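Local structure of cytochrome c XoxG (Methylobacterium extorquens, 6ONQ) at residues A[64-73]-A[160-170]. The protein is a c-type cytochrome that binds heme c covalently and probably carries electrons in lanthanide-dependent methanol oxidation. Residues are numbered along the deposited sequence; the frame is centred on the assembly and turned at random.
Sequences DKDGHPTFHI and YVYLRARAAGA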
loop_
_atom_site.group_PDB
_atom_site.type_symbol
_atom_site.label_atom_id
_atom_site.label_comp_id
_atom_site.label_asym_id
_atom_site.label_seq_id
_atom_site.Cartn_x
_atom_site.Cartn_y
_atom_site.Cartn_z
ATOM N N ASP A 64 10.979 -0.456 6.219
ATOM C CA ASP A 64 11.546 -1.781 6.440
ATOM C C ASP A 64 13.072 -1.685 6.502
ATOM O O ASP A 64 13.654 -0.608 6.344
ATOM C CB ASP A 64 11.073 -2.760 5.358
ATOM C CG ASP A 64 11.501 -2.356 3.939
ATOM O OD1 ASP A 64 12.433 -1.536 3.774
ATOM O OD2 ASP A 64 10.898 -2.875 2.969
ATOM N N LYS A 65 13.742 -2.824 6.723
ATOM C CA LYS A 65 15.200 -2.786 6.823
ATOM C C LYS A 65 15.865 -2.310 5.534
ATOM O O LYS A 65 16.989 -1.801 5.597
ATOM C CB LYS A 65 15.769 -4.151 7.232
ATOM C CG LYS A 65 15.619 -5.260 6.201
ATOM C CD LYS A 65 15.987 -6.616 6.798
ATOM C CE LYS A 65 15.185 -7.752 6.171
ATOM N NZ LYS A 65 15.057 -7.617 4.691
ATOM N N ASP A 66 15.196 -2.425 4.380
ATOM C CA ASP A 66 15.737 -1.949 3.105
ATOM C C ASP A 66 15.501 -0.460 2.854
ATOM O O ASP A 66 15.868 0.038 1.781
ATOM C CB ASP A 66 15.141 -2.745 1.940
ATOM C CG ASP A 66 15.430 -4.226 2.041
ATOM O OD1 ASP A 66 14.532 -4.980 2.482
ATOM O OD2 ASP A 66 16.559 -4.634 1.692
ATOM N N GLY A 67 14.899 0.261 3.796
ATOM C CA GLY A 67 14.614 1.670 3.608
ATOM C C GLY A 67 13.333 1.985 2.866
ATOM O O GLY A 67 13.096 3.157 2.547
ATOM N N HIS A 68 12.485 0.977 2.591
ATOM C CA HIS A 68 11.299 1.181 1.785
ATOM C C HIS A 68 10.044 1.248 2.656
ATOM O O HIS A 68 10.004 0.675 3.748
ATOM C CB HIS A 68 11.169 0.053 0.760
ATOM C CG HIS A 68 12.293 0.015 -0.226
ATOM N ND1 HIS A 68 13.033 -1.122 -0.471
ATOM C CD2 HIS A 68 12.814 0.983 -1.017
ATOM C CE1 HIS A 68 13.961 -0.852 -1.373
ATOM N NE2 HIS A 68 13.848 0.416 -1.724
ATOM N N PRO A 69 9.012 1.957 2.199
ATOM C CA PRO A 69 7.812 2.132 3.021
ATOM C C PRO A 69 7.147 0.805 3.338
ATOM O O PRO A 69 7.227 -0.154 2.567
ATOM C CB PRO A 69 6.905 3.006 2.148
ATOM C CG PRO A 69 7.813 3.673 1.196
ATOM C CD PRO A 69 8.934 2.710 0.938
ATOM N N THR A 70 6.477 0.762 4.488
ATOM C CA THR A 70 5.769 -0.436 4.908
ATOM C C THR A 70 4.594 -0.034 5.785
ATOM O O THR A 70 4.424 1.137 6.135
ATOM C CB THR A 70 6.689 -1.425 5.645
ATOM O OG1 THR A 70 6.095 -2.719 5.625
ATOM C CG2 THR A 70 6.900 -1.025 7.088
ATOM N N PHE A 71 3.782 -1.028 6.129
ATOM C CA PHE A 71 2.577 -0.832 6.912
ATOM C C PHE A 71 2.837 -1.077 8.396
ATOM O O PHE A 71 3.962 -1.335 8.830
ATOM C CB PHE A 71 1.482 -1.757 6.403
ATOM C CG PHE A 71 1.918 -3.178 6.279
ATOM C CD1 PHE A 71 1.969 -3.999 7.386
ATOM C CD2 PHE A 71 2.290 -3.693 5.053
ATOM C CE1 PHE A 71 2.366 -5.310 7.266
ATOM C CE2 PHE A 71 2.687 -5.006 4.932
ATOM C CZ PHE A 71 2.726 -5.813 6.038
ATOM N N HIS A 72 1.760 -0.995 9.183
ATOM C CA HIS A 72 1.831 -1.247 10.622
ATOM C C HIS A 72 0.402 -1.471 11.111
ATOM O O HIS A 72 -0.327 -0.505 11.349
ATOM C CB HIS A 72 2.496 -0.101 11.363
ATOM C CG HIS A 72 2.647 -0.350 12.829
ATOM N ND1 HIS A 72 2.439 0.628 13.777
ATOM C CD2 HIS A 72 2.978 -1.470 13.513
ATOM C CE1 HIS A 72 2.641 0.125 14.981
ATOM N NE2 HIS A 72 2.967 -1.147 14.847
ATOM N N ILE A 73 0.023 -2.742 11.247
ATOM C CA ILE A 73 -1.285 -3.154 11.744
ATOM C C ILE A 73 -1.177 -3.436 13.234
ATOM O O ILE A 73 -0.153 -3.938 13.713
ATOM C CB ILE A 73 -1.800 -4.394 10.991
ATOM C CG1 ILE A 73 -1.438 -4.313 9.511
ATOM C CG2 ILE A 73 -3.290 -4.543 11.150
ATOM C CD1 ILE A 73 -2.027 -3.144 8.808
ATOM N N TYR A 160 1.503 2.013 -2.394
ATOM C CA TYR A 160 2.449 0.920 -2.178
ATOM C C TYR A 160 2.207 0.238 -0.842
ATOM O O TYR A 160 2.109 -0.992 -0.766
ATOM C CB TYR A 160 3.884 1.439 -2.256
ATOM C CG TYR A 160 4.914 0.350 -2.063
ATOM C CD1 TYR A 160 5.111 -0.626 -3.036
ATOM C CD2 TYR A 160 5.677 0.277 -0.899
ATOM C CE1 TYR A 160 6.041 -1.636 -2.861
ATOM C CE2 TYR A 160 6.616 -0.735 -0.718
ATOM C CZ TYR A 160 6.788 -1.685 -1.705
ATOM O OH TYR A 160 7.710 -2.693 -1.550
ATOM N N VAL A 161 2.096 1.027 0.226
ATOM C CA VAL A 161 1.917 0.476 1.567
ATOM C C VAL A 161 0.659 -0.384 1.639
ATOM O O VAL A 161 0.700 -1.542 2.064
ATOM C CB VAL A 161 1.885 1.615 2.597
ATOM C CG1 VAL A 161 1.427 1.105 3.926
ATOM C CG2 VAL A 161 3.259 2.241 2.713
ATOM N N TYR A 162 -0.476 0.172 1.227
ATOM C CA TYR A 162 -1.728 -0.578 1.250
ATOM C C TYR A 162 -1.635 -1.864 0.422
ATOM O O TYR A 162 -2.013 -2.949 0.880
ATOM C CB TYR A 162 -2.861 0.318 0.735
ATOM C CG TYR A 162 -4.090 -0.460 0.379
ATOM C CD1 TYR A 162 -4.800 -1.128 1.352
ATOM C CD2 TYR A 162 -4.518 -0.566 -0.934
ATOM C CE1 TYR A 162 -5.901 -1.860 1.040
ATOM C CE2 TYR A 162 -5.635 -1.302 -1.249
ATOM C CZ TYR A 162 -6.317 -1.945 -0.252
ATOM O OH TYR A 162 -7.438 -2.690 -0.528
ATOM N N LEU A 163 -1.150 -1.764 -0.815
ATOM C CA LEU A 163 -1.077 -2.962 -1.638
ATOM C C LEU A 163 -0.011 -3.931 -1.133
ATOM O O LEU A 163 -0.096 -5.135 -1.393
ATOM C CB LEU A 163 -0.811 -2.580 -3.085
ATOM C CG LEU A 163 -1.911 -1.942 -3.923
ATOM C CD1 LEU A 163 -1.302 -1.391 -5.211
ATOM C CD2 LEU A 163 -3.016 -2.956 -4.212
ATOM N N ARG A 164 0.997 -3.428 -0.417
ATOM C CA ARG A 164 1.932 -4.312 0.263
ATOM C C ARG A 164 1.245 -5.081 1.379
ATOM O O ARG A 164 1.496 -6.278 1.564
ATOM C CB ARG A 164 3.097 -3.510 0.828
ATOM C CG ARG A 164 4.435 -4.135 0.557
ATOM C CD ARG A 164 5.515 -3.527 1.425
ATOM N NE ARG A 164 6.590 -4.493 1.600
ATOM C CZ ARG A 164 7.817 -4.202 2.007
ATOM N NH1 ARG A 164 8.151 -2.951 2.293
ATOM N NH2 ARG A 164 8.710 -5.176 2.123
ATOM N N ALA A 165 0.386 -4.407 2.145
ATOM C CA ALA A 165 -0.351 -5.091 3.203
ATOM C C ALA A 165 -1.296 -6.138 2.639
ATOM O O ALA A 165 -1.527 -7.172 3.276
ATOM C CB ALA A 165 -1.121 -4.083 4.050
ATOM N N ARG A 166 -1.845 -5.897 1.449
ATOM C CA ARG A 166 -2.646 -6.924 0.791
ATOM C C ARG A 166 -1.783 -8.112 0.398
ATOM O O ARG A 166 -2.145 -9.267 0.648
ATOM C CB ARG A 166 -3.353 -6.339 -0.432
ATOM C CG ARG A 166 -4.352 -5.226 -0.096
ATOM C CD ARG A 166 -5.639 -5.772 0.519
ATOM N NE ARG A 166 -6.328 -6.660 -0.410
ATOM C CZ ARG A 166 -6.581 -7.945 -0.176
ATOM N NH1 ARG A 166 -6.217 -8.512 0.973
ATOM N NH2 ARG A 166 -7.197 -8.665 -1.099
ATOM N N ALA A 167 -0.623 -7.843 -0.199
ATOM C CA ALA A 167 0.240 -8.911 -0.687
ATOM C C ALA A 167 0.742 -9.787 0.446
ATOM O O ALA A 167 0.929 -10.996 0.263
ATOM C CB ALA A 167 1.413 -8.316 -1.461
ATOM N N ALA A 168 0.973 -9.201 1.616
ATOM C CA ALA A 168 1.405 -9.969 2.773
ATOM C C ALA A 168 0.255 -10.695 3.457
ATOM O O ALA A 168 0.495 -11.438 4.419
ATOM C CB ALA A 168 2.104 -9.049 3.775
ATOM N N GLY A 169 -0.977 -10.501 2.992
ATOM C CA GLY A 169 -2.120 -11.006 3.721
ATOM C C GLY A 169 -2.311 -10.380 5.083
ATOM O O GLY A 169 -3.064 -10.916 5.899
ATOM N N ALA A 170 -1.639 -9.259 5.363
ATOM C CA ALA A 170 -1.780 -8.574 6.646
ATOM C C ALA A 170 -3.040 -7.730 6.725
ATOM O O ALA A 170 -3.398 -7.272 7.816
ATOM C CB ALA A 170 -0.568 -7.681 6.919
#
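Phe71 reaches from the strand onto the end of helix 156-167 and the residues just after it. Phe71 CD2 lies 3.6 Å from Ala165 CB, its CZ meets Ala168 CB and its CE1 rests 3.8 Å from Ala170 CB. Its CG stands between the backbone N and the carbonyl carbon (chi1 50°), a torsion that turns the ring toward Ala165. The Schellman motif at Gly169 turns the chain back and brings Ala170 to the ring and to Ile73. Val161 extends this apolar packing up the helix, CG1 against Phe71 CB and CG2 3.8 Å from Pro69 CB.

Beyond Pro69 the contact turns polar. Extended from CG to NE, Arg164 brings NH1 to two acceptors in its guanidinium plane: Asp64 OD2 at 2.8 Å, in a salt bridge, and Pro69 O at 3.0 Å; NH2 adds a weak second bond to Asp64 OD2. The carboxylate stands nearly upright to the guanidinium (85°), and its OD1 accepts a hydrogen bond from His68 N. With an alanine at Arg164, the buried Asp64 carboxylate would probably lose its charged mate and Pro69 O this donor. Past this bridge the type I turn from Asp64 to Gly67 carries Lys65 and Asp66 on the exposed side of the chain, without contact to 160-170.

This buried structural packing, outside the heme pocket itself, joins the four-stranded antiparallel sheet to helix 156-167 of the cytochrome c fold. Thr70 pairs with Tyr62, its hydroxyl hydrogen-bonded to Ala52 O. Thr84 of helix 82-94 touches Phe71 and Val161; Tyr121 of helix 121-130 packs on Pro69 and meets edge-to-face Tyr160, whose side chain lies about 8 Å from the heme.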